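Local coordinates for protein phenyl-3-pyruvate decarboxylase (Azospirillum brasilense, PDB 2NXW) that catalyses the thiamine diphosphate- and magnesium-dependent decarboxylation of indole-3-pyruvate to indole-3-acetaldehyde and carbon dioxide, in the auxin pathway, at residues Gly423-Gly431 and Thr445-Gly456. Residues are numbered along the deposited sequence; the frame is centred on the assembly and turned at random.
Sequences GMGFGVPAG and TVVGDGAFQMTG. With MG (magnesium ion), chain C; TPP (thiamine diphosphate), chain E.
T455 sets OG1 between its backbone N and carbonyl carbon (chi1 64°), which turns the hydroxyl to G425. The chain of M424 bends at chi3 and brings CE back to the start of helix 449-455. T455 OG1 donates to G425 O at 2.7 Å. The bond meets the carbonyl at 114°, and the donor is tilted 21° from its plane. A water donates to T455 OG1 and accepts from V428 N, so the hydroxyl ties two backbone sites. With an alanine in place of T455, G425 O would probably lose its hydroxyl donor and the water one of its acceptors. P429 CD lies against T455 OG1 at 3.4 Å. M424 CE packs on A451 CB at 3.9 Å, and M454 SD sits 3.6 Å from M424 CB. The turn from strand 443-448 into helix 449-455 opens the diphosphate-magnesium motif of thiamine diphosphate enzymes. D449 OD1 binds magnesium, completed in part by N476 and S478. G450 N and A451 N donate to cofactor phosphate oxygens O2A and O1A. On the cofactor side, M424 N donates to N3' of the aminopyrimidine at 3.1 Å. M424 SD lies by the thiazolium ring. V428 CG2 meets V447 CG1 at 4.1 Å and reaches the F452 ring obliquely. T445 CG2 touches G427 O at 3.5 Å, and a second water joins T445 OG1 to V428 O. H67 of the second subunit packs on M454 and T455.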
ATOM      1  N   GLY A 423      -5.770 -18.268 -16.520  1.00 14.20           N
ATOM      2  CA  GLY A 423      -7.119 -17.734 -16.474  1.00 13.64           C
ATOM      3  C   GLY A 423      -8.003 -18.405 -17.514  1.00 14.02           C
ATOM      4  O   GLY A 423      -7.600 -18.603 -18.657  1.00 15.28           O
ATOM      5  N   MET A 424      -9.213 -18.757 -17.112  1.00 12.16           N
ATOM      6  CA  MET A 424     -10.165 -19.396 -18.018  1.00 11.81           C
ATOM      7  C   MET A 424     -10.877 -18.416 -18.933  1.00 10.46           C
ATOM      8  O   MET A 424     -11.066 -17.241 -18.593  1.00 11.66           O
ATOM      9  CB  MET A 424     -11.242 -20.139 -17.226  1.00 13.50           C
ATOM     10  CG  MET A 424     -10.763 -21.369 -16.513  1.00 13.54           C
ATOM     11  SD  MET A 424     -11.991 -21.910 -15.342  1.00 14.33           S
ATOM     12  CE  MET A 424     -13.359 -22.430 -16.438  1.00 12.75           C
ATOM     13  N   GLY A 425     -11.308 -18.937 -20.085  1.00 10.92           N
ATOM     14  CA  GLY A 425     -12.057 -18.149 -21.049  1.00 10.50           C
ATOM     15  C   GLY A 425     -11.249 -17.770 -22.265  1.00 11.26           C
ATOM     16  O   GLY A 425     -11.796 -17.355 -23.278  1.00 11.84           O
ATOM     17  N   PHE A 426      -9.944 -17.958 -22.177  1.00 10.35           N
ATOM     18  CA  PHE A 426      -9.033 -17.604 -23.262  1.00 10.76           C
ATOM     19  C   PHE A 426      -9.204 -18.417 -24.550  1.00 11.74           C
ATOM     20  O   PHE A 426      -9.077 -17.886 -25.654  1.00 11.67           O
ATOM     21  CB  PHE A 426      -7.598 -17.807 -22.743  1.00 11.31           C
ATOM     22  CG  PHE A 426      -6.515 -17.541 -23.753  1.00 10.82           C
ATOM     23  CD1 PHE A 426      -5.981 -16.269 -23.887  1.00 13.60           C
ATOM     24  CD2 PHE A 426      -5.979 -18.573 -24.518  1.00 11.96           C
ATOM     25  CE1 PHE A 426      -4.921 -16.023 -24.767  1.00 13.35           C
ATOM     26  CE2 PHE A 426      -4.917 -18.338 -25.402  1.00 12.21           C
ATOM     27  CZ  PHE A 426      -4.385 -17.071 -25.528  1.00 12.56           C
ATOM     28  N   GLY A 427      -9.507 -19.700 -24.390  1.00 10.88           N
ATOM     29  CA  GLY A 427      -9.539 -20.626 -25.511  1.00 11.14           C
ATOM     30  C   GLY A 427     -10.256 -20.326 -26.804  1.00 11.12           C
ATOM     31  O   GLY A 427      -9.623 -20.180 -27.862  1.00 11.24           O
ATOM     32  N   VAL A 428     -11.573 -20.274 -26.735  1.00 10.35           N
ATOM     33  CA  VAL A 428     -12.358 -20.023 -27.933  1.00 10.71           C
ATOM     34  C   VAL A 428     -12.039 -18.648 -28.531  1.00 11.29           C
ATOM     35  O   VAL A 428     -11.782 -18.548 -29.726  1.00 10.76           O
ATOM     36  CB  VAL A 428     -13.863 -20.226 -27.634  1.00 10.31           C
ATOM     37  CG1 VAL A 428     -14.720 -19.678 -28.766  1.00 12.44           C
ATOM     38  CG2 VAL A 428     -14.144 -21.737 -27.467  1.00 13.46           C
ATOM     39  N   PRO A 429     -12.040 -17.576 -27.719  1.00 10.27           N
ATOM     40  CA  PRO A 429     -11.723 -16.252 -28.273  1.00 11.21           C
ATOM     41  C   PRO A 429     -10.323 -16.195 -28.872  1.00 10.70           C
ATOM     42  O   PRO A 429     -10.101 -15.486 -29.854  1.00 10.45           O
ATOM     43  CB  PRO A 429     -11.848 -15.323 -27.078  1.00 12.39           C
ATOM     44  CG  PRO A 429     -12.901 -15.995 -26.231  1.00 12.77           C
ATOM     45  CD  PRO A 429     -12.606 -17.467 -26.359  1.00 10.33           C
ATOM     46  N   ALA A 430      -9.368 -16.917 -28.288  1.00  9.58           N
ATOM     47  CA  ALA A 430      -8.009 -16.904 -28.829  1.00 11.38           C
ATOM     48  C   ALA A 430      -8.001 -17.620 -30.180  1.00 11.94           C
ATOM     49  O   ALA A 430      -7.336 -17.174 -31.115  1.00 12.55           O
ATOM     50  CB  ALA A 430      -7.040 -17.578 -27.860  1.00 11.07           C
ATOM     51  N   GLY A 431      -8.730 -18.727 -30.287  1.00 10.99           N
ATOM     52  CA  GLY A 431      -8.783 -19.429 -31.558  1.00 11.44           C
ATOM     53  C   GLY A 431      -9.386 -18.515 -32.611  1.00 12.49           C
ATOM     54  O   GLY A 431      -8.946 -18.502 -33.762  1.00 11.93           O
ATOM     55  N   THR A 445      -9.219 -25.518 -31.533  1.00 10.95           N
ATOM     56  CA  THR A 445      -9.364 -25.047 -30.163  1.00 11.39           C
ATOM     57  C   THR A 445      -9.783 -26.192 -29.251  1.00 11.10           C
ATOM     58  O   THR A 445     -10.653 -26.976 -29.611  1.00 10.93           O
ATOM     59  CB  THR A 445     -10.447 -23.968 -30.082  1.00 13.66           C
ATOM     60  OG1 THR A 445     -10.066 -22.863 -30.908  1.00 17.65           O
ATOM     61  CG2 THR A 445     -10.633 -23.484 -28.650  1.00 15.10           C
ATOM     62  N   VAL A 446      -9.135 -26.299 -28.091  1.00 11.24           N
ATOM     63  CA  VAL A 446      -9.533 -27.296 -27.091  1.00 10.47           C
ATOM     64  C   VAL A 446      -9.982 -26.491 -25.861  1.00 11.13           C
ATOM     65  O   VAL A 446      -9.328 -25.529 -25.448  1.00 11.83           O
ATOM     66  CB  VAL A 446      -8.401 -28.301 -26.740  1.00 12.12           C
ATOM     67  CG1 VAL A 446      -8.089 -29.170 -27.966  1.00 12.17           C
ATOM     68  CG2 VAL A 446      -7.163 -27.575 -26.265  1.00 12.57           C
ATOM     69  N   VAL A 447     -11.110 -26.888 -25.284  1.00  9.11           N
ATOM     70  CA  VAL A 447     -11.704 -26.131 -24.188  1.00  9.24           C
ATOM     71  C   VAL A 447     -12.621 -27.035 -23.366  1.00 10.01           C
ATOM     72  O   VAL A 447     -13.276 -27.926 -23.909  1.00 11.21           O
ATOM     73  CB  VAL A 447     -12.522 -24.937 -24.802  1.00 10.36           C
ATOM     74  CG1 VAL A 447     -13.575 -25.473 -25.787  1.00 11.00           C
ATOM     75  CG2 VAL A 447     -13.185 -24.097 -23.716  1.00 10.68           C
ATOM     76  N   GLY A 448     -12.663 -26.796 -22.060  1.00  8.60           N
ATOM     77  CA  GLY A 448     -13.519 -27.591 -21.188  1.00  9.80           C
ATOM     78  C   GLY A 448     -14.931 -27.032 -21.092  1.00  9.36           C
ATOM     79  O   GLY A 448     -15.222 -25.945 -21.593  1.00 11.13           O
ATOM     80  N   ASP A 449     -15.832 -27.767 -20.446  1.00  8.98           N
ATOM     81  CA  ASP A 449     -17.203 -27.308 -20.318  1.00  9.65           C
ATOM     82  C   ASP A 449     -17.347 -26.051 -19.456  1.00  9.24           C
ATOM     83  O   ASP A 449     -18.128 -25.154 -19.775  1.00 10.43           O
ATOM     84  CB  ASP A 449     -18.125 -28.449 -19.805  1.00 10.14           C
ATOM     85  CG  ASP A 449     -17.638 -29.108 -18.511  1.00 11.12           C
ATOM     86  OD1 ASP A 449     -16.458 -29.524 -18.417  1.00 10.37           O
ATOM     87  OD2 ASP A 449     -18.486 -29.237 -17.605  1.00 11.34           O
ATOM     88  N   GLY A 450     -16.582 -25.981 -18.373  1.00  9.78           N
ATOM     89  CA  GLY A 450     -16.649 -24.803 -17.525  1.00 10.39           C
ATOM     90  C   GLY A 450     -16.207 -23.563 -18.281  1.00  9.14           C
ATOM     91  O   GLY A 450     -16.866 -22.513 -18.226  1.00  9.76           O
ATOM     92  N   ALA A 451     -15.098 -23.680 -19.006  1.00  9.86           N
ATOM     93  CA  ALA A 451     -14.597 -22.538 -19.773  1.00  8.94           C
ATOM     94  C   ALA A 451     -15.512 -22.175 -20.941  1.00  9.92           C
ATOM     95  O   ALA A 451     -15.674 -20.994 -21.258  1.00 10.29           O
ATOM     96  CB  ALA A 451     -13.204 -22.814 -20.283  1.00 10.66           C
ATOM     97  N   PHE A 452     -16.105 -23.176 -21.585  1.00 10.03           N
ATOM     98  CA  PHE A 452     -16.988 -22.871 -22.696  1.00 10.23           C
ATOM     99  C   PHE A 452     -18.196 -22.066 -22.208  1.00 10.38           C
ATOM    100  O   PHE A 452     -18.680 -21.185 -22.905  1.00 11.22           O
ATOM    101  CB  PHE A 452     -17.454 -24.155 -23.382  1.00 10.33           C
ATOM    102  CG  PHE A 452     -18.083 -23.919 -24.723  1.00 10.48           C
ATOM    103  CD1 PHE A 452     -17.327 -24.020 -25.886  1.00 11.50           C
ATOM    104  CD2 PHE A 452     -19.420 -23.554 -24.818  1.00 10.00           C
ATOM    105  CE1 PHE A 452     -17.909 -23.755 -27.138  1.00 10.24           C
ATOM    106  CE2 PHE A 452     -20.003 -23.283 -26.059  1.00 11.00           C
ATOM    107  CZ  PHE A 452     -19.237 -23.387 -27.219  1.00 10.92           C
ATOM    108  N   GLN A 453     -18.698 -22.379 -21.013  1.00  9.72           N
ATOM    109  CA  GLN A 453     -19.832 -21.645 -20.466  1.00 10.44           C
ATOM    110  C   GLN A 453     -19.503 -20.160 -20.302  1.00  9.19           C
ATOM    111  O   GLN A 453     -20.393 -19.322 -20.259  1.00 10.64           O
ATOM    112  CB  GLN A 453     -20.227 -22.213 -19.098  1.00 12.22           C
ATOM    113  CG  GLN A 453     -20.832 -23.596 -19.136  1.00 13.57           C
ATOM    114  CD  GLN A 453     -21.031 -24.132 -17.749  1.00 13.55           C
ATOM    115  OE1 GLN A 453     -21.212 -23.368 -16.798  1.00 13.56           O
ATOM    116  NE2 GLN A 453     -21.023 -25.453 -17.620  1.00 15.17           N
ATOM    117  N   MET A 454     -18.215 -19.855 -20.197  1.00 11.00           N
ATOM    118  CA  MET A 454     -17.776 -18.473 -20.043  1.00 10.43           C
ATOM    119  C   MET A 454     -17.693 -17.701 -21.357  1.00 10.84           C
ATOM    120  O   MET A 454     -18.302 -16.638 -21.491  1.00 11.12           O
ATOM    121  CB  MET A 454     -16.390 -18.419 -19.381  1.00 10.43           C
ATOM    122  CG  MET A 454     -16.334 -18.990 -17.966  1.00 10.65           C
ATOM    123  SD  MET A 454     -14.638 -18.854 -17.330  1.00 11.63           S
ATOM    124  CE  MET A 454     -14.902 -19.249 -15.582  1.00 14.17           C
ATOM    125  N   THR A 455     -16.967 -18.262 -22.324  1.00 10.56           N
ATOM    126  CA  THR A 455     -16.721 -17.549 -23.575  1.00  9.84           C
ATOM    127  C   THR A 455     -16.861 -18.357 -24.856  1.00 10.00           C
ATOM    128  O   THR A 455     -16.542 -17.843 -25.927  1.00 11.19           O
ATOM    129  CB  THR A 455     -15.295 -16.977 -23.568  1.00  9.81           C
ATOM    130  OG1 THR A 455     -14.370 -18.068 -23.520  1.00  9.60           O
ATOM    131  CG2 THR A 455     -15.082 -16.046 -22.366  1.00 10.46           C
ATOM    132  N   GLY A 456     -17.328 -19.599 -24.780  1.00  9.57           N
ATOM    133  CA  GLY A 456     -17.465 -20.395 -25.994  1.00 10.82           C
ATOM    134  C   GLY A 456     -18.493 -19.830 -26.966  1.00 10.98           C
ATOM    135  O   GLY A 456     -18.419 -20.070 -28.179  1.00 10.93           O
TER
HETATM  136 MG    MG C4002     -14.852 -29.735 -17.155  1.00 10.30          MG
HETATM  137  N1' TPP E2002     -12.075 -18.329 -13.007  1.00 10.95           N
HETATM  138  C2' TPP E2002     -11.233 -17.963 -13.986  1.00 11.21           C
HETATM  139  CM2 TPP E2002     -11.585 -16.777 -14.870  1.00 12.90           C
HETATM  140  N3' TPP E2002     -10.088 -18.623 -14.187  1.00 11.14           N
HETATM  141  C4' TPP E2002      -9.723 -19.690 -13.420  1.00 12.02           C
HETATM  142  N4' TPP E2002      -8.514 -20.280 -13.628  1.00 14.17           N
HETATM  143  C5' TPP E2002     -10.618 -20.158 -12.405  1.00 11.68           C
HETATM  144  C6' TPP E2002     -11.802 -19.417 -12.210  1.00 12.54           C
HETATM  145  C7' TPP E2002     -10.315 -21.386 -11.516  1.00 13.75           C
HETATM  146  N3  TPP E2002     -10.292 -22.717 -12.278  1.00 12.92           N
HETATM  147  C2  TPP E2002      -9.108 -23.229 -12.627  1.00 15.33           C
HETATM  148  S1  TPP E2002      -9.510 -24.740 -13.421  1.00 14.53           S
HETATM  149  C5  TPP E2002     -11.257 -24.637 -13.236  1.00 12.76           C
HETATM  150  C4  TPP E2002     -11.438 -23.433 -12.560  1.00 12.08           C
HETATM  151  CM4 TPP E2002     -12.858 -22.938 -12.172  1.00 11.99           C
HETATM  152  C6  TPP E2002     -12.228 -25.640 -13.717  1.00 11.85           C
HETATM  153  C7  TPP E2002     -12.229 -25.657 -15.257  1.00 12.44           C
HETATM  154  O7  TPP E2002     -13.323 -26.463 -15.612  1.00  9.62           O
HETATM  155  PA  TPP E2002     -13.304 -26.865 -17.143  1.00 10.02           P
HETATM  156  O1A TPP E2002     -13.259 -25.662 -18.082  1.00 11.22           O
HETATM  157  O2A TPP E2002     -14.586 -27.673 -17.337  1.00  9.84           O
HETATM  158  O3A TPP E2002     -12.063 -27.800 -17.494  1.00  9.45           O
HETATM  159  PB  TPP E2002     -11.709 -29.129 -16.573  1.00 10.67           P
HETATM  160  O1B TPP E2002     -12.988 -29.905 -16.255  1.00 10.47           O
HETATM  161  O2B TPP E2002     -10.726 -29.941 -17.466  1.00 13.33           O
HETATM  162  O3B TPP E2002     -10.985 -28.711 -15.302  1.00 11.50           O
HETATM  163  O   HOH W   1     -13.112 -20.600 -24.271  1.00 11.85           O
HETATM  164  O   HOH W   2     -12.167 -20.883 -31.430  1.00 17.45           O
HETATM  165  O   HOH W   3     -13.835 -30.230 -18.960  1.00 11.37           O